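Local coordinates for protein succinate-semialdehyde dehydrogenase (Streptococcus pyogenes MGAS1882, PDB 4YWV) that probably oxidises succinic semialdehyde to succinate with a nicotinamide cofactor, as a member of the aldehyde dehydrogenase family, at residues R162-F167 against N183-Y188. Sequence-based numbering, arbitrary orientation.
Sequences RSAQSF and NLFISY. With SSN (4-oxobutanoic acid), chain D.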
loop_
_atom_site.group_PDB
_atom_site.type_symbol
_atom_site.label_atom_id
_atom_site.label_comp_id
_atom_site.label_asym_id
_atom_site.label_seq_id
_atom_site.Cartn_x
_atom_site.Cartn_y
_atom_site.Cartn_z
ATOM N N ARG A 162 28.049 11.079 -4.294
ATOM C CA ARG A 162 28.401 11.567 -5.618
ATOM C C ARG A 162 27.386 11.054 -6.638
ATOM O O ARG A 162 27.004 11.776 -7.554
ATOM C CB ARG A 162 29.813 11.112 -5.996
ATOM C CG ARG A 162 30.248 11.562 -7.377
ATOM C CD ARG A 162 30.277 13.075 -7.488
ATOM N NE ARG A 162 30.169 13.504 -8.878
ATOM C CZ ARG A 162 29.831 14.733 -9.256
ATOM N NH1 ARG A 162 29.576 15.666 -8.342
ATOM N NH2 ARG A 162 29.721 15.025 -10.547
ATOM N N SER A 163 26.946 9.810 -6.470
ATOM C CA SER A 163 25.964 9.213 -7.374
ATOM C C SER A 163 24.631 9.935 -7.217
ATOM O O SER A 163 23.982 10.299 -8.201
ATOM C CB SER A 163 25.749 7.728 -7.046
ATOM O OG SER A 163 26.939 6.972 -7.155
ATOM N N ALA A 164 24.231 10.137 -5.962
ATOM C CA ALA A 164 22.966 10.796 -5.647
ATOM C C ALA A 164 22.929 12.200 -6.216
ATOM O O ALA A 164 21.939 12.616 -6.816
ATOM C CB ALA A 164 22.764 10.840 -4.142
ATOM N N GLN A 165 24.020 12.926 -6.025
ATOM C CA GLN A 165 24.115 14.289 -6.507
ATOM C C GLN A 165 24.115 14.360 -8.025
ATOM O O GLN A 165 23.462 15.218 -8.604
ATOM C CB GLN A 165 25.380 14.959 -5.975
ATOM C CG GLN A 165 25.423 16.446 -6.261
ATOM C CD GLN A 165 26.740 17.087 -5.879
ATOM O OE1 GLN A 165 27.783 16.813 -6.486
ATOM N NE2 GLN A 165 26.702 17.949 -4.867
ATOM N N SER A 166 24.841 13.459 -8.676
ATOM C CA SER A 166 24.901 13.480 -10.134
ATOM C C SER A 166 23.561 13.123 -10.772
ATOM O O SER A 166 23.248 13.592 -11.864
ATOM C CB SER A 166 25.999 12.544 -10.641
ATOM O OG SER A 166 25.815 11.231 -10.153
ATOM N N PHE A 167 22.758 12.310 -10.094
ATOM C CA PHE A 167 21.463 11.949 -10.655
ATOM C C PHE A 167 20.597 13.193 -10.758
ATOM O O PHE A 167 19.889 13.387 -11.744
ATOM C CB PHE A 167 20.764 10.889 -9.802
ATOM C CG PHE A 167 19.622 10.212 -10.514
ATOM C CD1 PHE A 167 18.351 10.776 -10.525
ATOM C CD2 PHE A 167 19.833 9.038 -11.233
ATOM C CE1 PHE A 167 17.311 10.186 -11.242
ATOM C CE2 PHE A 167 18.798 8.444 -11.951
ATOM C CZ PHE A 167 17.538 9.021 -11.955
ATOM N N ASN A 183 18.137 15.789 -4.513
ATOM C CA ASN A 183 18.880 14.917 -3.628
ATOM C C ASN A 183 18.942 15.599 -2.268
ATOM O O ASN A 183 19.123 16.811 -2.191
ATOM C CB ASN A 183 20.290 14.692 -4.173
ATOM C CG ASN A 183 21.162 13.933 -3.204
ATOM O OD1 ASN A 183 20.785 12.861 -2.728
ATOM N ND2 ASN A 183 22.333 14.480 -2.897
ATOM N N LEU A 184 18.782 14.831 -1.197
ATOM C CA LEU A 184 18.827 15.401 0.149
ATOM C C LEU A 184 19.915 14.780 1.021
ATOM O O LEU A 184 19.801 13.630 1.452
ATOM C CB LEU A 184 17.481 15.219 0.857
ATOM C CG LEU A 184 16.220 15.589 0.084
ATOM C CD1 LEU A 184 15.008 15.172 0.882
ATOM C CD2 LEU A 184 16.196 17.072 -0.204
ATOM N N PHE A 185 20.974 15.535 1.278
ATOM C CA PHE A 185 22.035 15.044 2.137
ATOM C C PHE A 185 21.598 15.406 3.553
ATOM O O PHE A 185 22.153 16.307 4.183
ATOM C CB PHE A 185 23.359 15.728 1.797
ATOM C CG PHE A 185 23.962 15.275 0.496
ATOM C CD1 PHE A 185 23.948 13.934 0.142
ATOM C CD2 PHE A 185 24.600 16.181 -0.342
ATOM C CE1 PHE A 185 24.566 13.497 -1.026
ATOM C CE2 PHE A 185 25.226 15.755 -1.515
ATOM C CZ PHE A 185 25.210 14.410 -1.856
ATOM N N ILE A 186 20.595 14.697 4.048
ATOM C CA ILE A 186 20.057 14.968 5.367
ATOM C C ILE A 186 20.288 13.833 6.360
ATOM O O ILE A 186 20.730 12.741 6.001
ATOM C CB ILE A 186 18.548 15.262 5.260
ATOM C CG1 ILE A 186 17.843 14.095 4.558
ATOM C CG2 ILE A 186 18.328 16.550 4.465
ATOM C CD1 ILE A 186 16.366 14.339 4.257
ATOM N N SER A 187 19.998 14.110 7.620
ATOM C CA SER A 187 20.153 13.122 8.676
ATOM C C SER A 187 18.855 12.324 8.760
ATOM O O SER A 187 17.862 12.678 8.118
ATOM C CB SER A 187 20.409 13.832 10.001
ATOM O OG SER A 187 19.333 14.704 10.303
ATOM N N TYR A 188 18.853 11.247 9.538
ATOM C CA TYR A 188 17.634 10.467 9.687
ATOM C C TYR A 188 16.619 11.238 10.532
ATOM O O TYR A 188 15.434 10.917 10.560
ATOM C CB TYR A 188 17.954 9.092 10.272
ATOM C CG TYR A 188 18.365 8.117 9.186
ATOM C CD1 TYR A 188 17.420 7.617 8.284
ATOM C CD2 TYR A 188 19.701 7.741 9.016
ATOM C CE1 TYR A 188 17.793 6.766 7.235
ATOM C CE2 TYR A 188 20.088 6.890 7.967
ATOM C CZ TYR A 188 19.126 6.406 7.080
ATOM O OH TYR A 188 19.495 5.569 6.041
HETATM C C1 SSN D . 22.832 5.677 5.307
HETATM O O1 SSN D . 21.988 5.021 4.638
HETATM C C2 SSN D . 22.948 7.178 5.194
HETATM O O2 SSN D . 23.612 5.099 6.088
HETATM C C3 SSN D . 22.900 7.805 6.581
HETATM C C4 SSN D . 23.208 9.298 6.514
HETATM O O4 SSN D . 22.978 10.048 7.451
#
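Ala164 meets Asn183 at the tight end of this contact, its CB 3.2 Å from the amide oxygen OD1 of Asn183. The small methyl lets the helix sit against the amide; packing holds the segments, with no hydrogen bond between them. CB of Asn183 points toward the helix, and chi1 of 173° swings CG beside its own carbonyl carbon, laying the amide against Ala164. Its ND2 sits 3.0 Å above the plane of the Phe185 ring, over one face and offset toward the rim. Phe185, at the centre of an inverse gamma turn, suits its place because its broad ring reaches the helix, CZ standing 4.2 Å from CB of Gln165, and also meets the rings of Tyr3 and Phe17. The packing joins helix 161-174 to the loop leaving strand 181-183, at the edge of a mainly parallel sheet consistent with the Rossmann-type nucleotide-binding domain of aldehyde dehydrogenases. Toward the looser side, the aliphatic CB of Gln165 makes the contact while its extended chain carries the amide onward from a partly exposed position. Farther along the loop, exposed Tyr188 does not touch the helix; its OH donates a 2.9 Å hydrogen bond to O1 of 4-oxobutanoic acid (succinic semialdehyde).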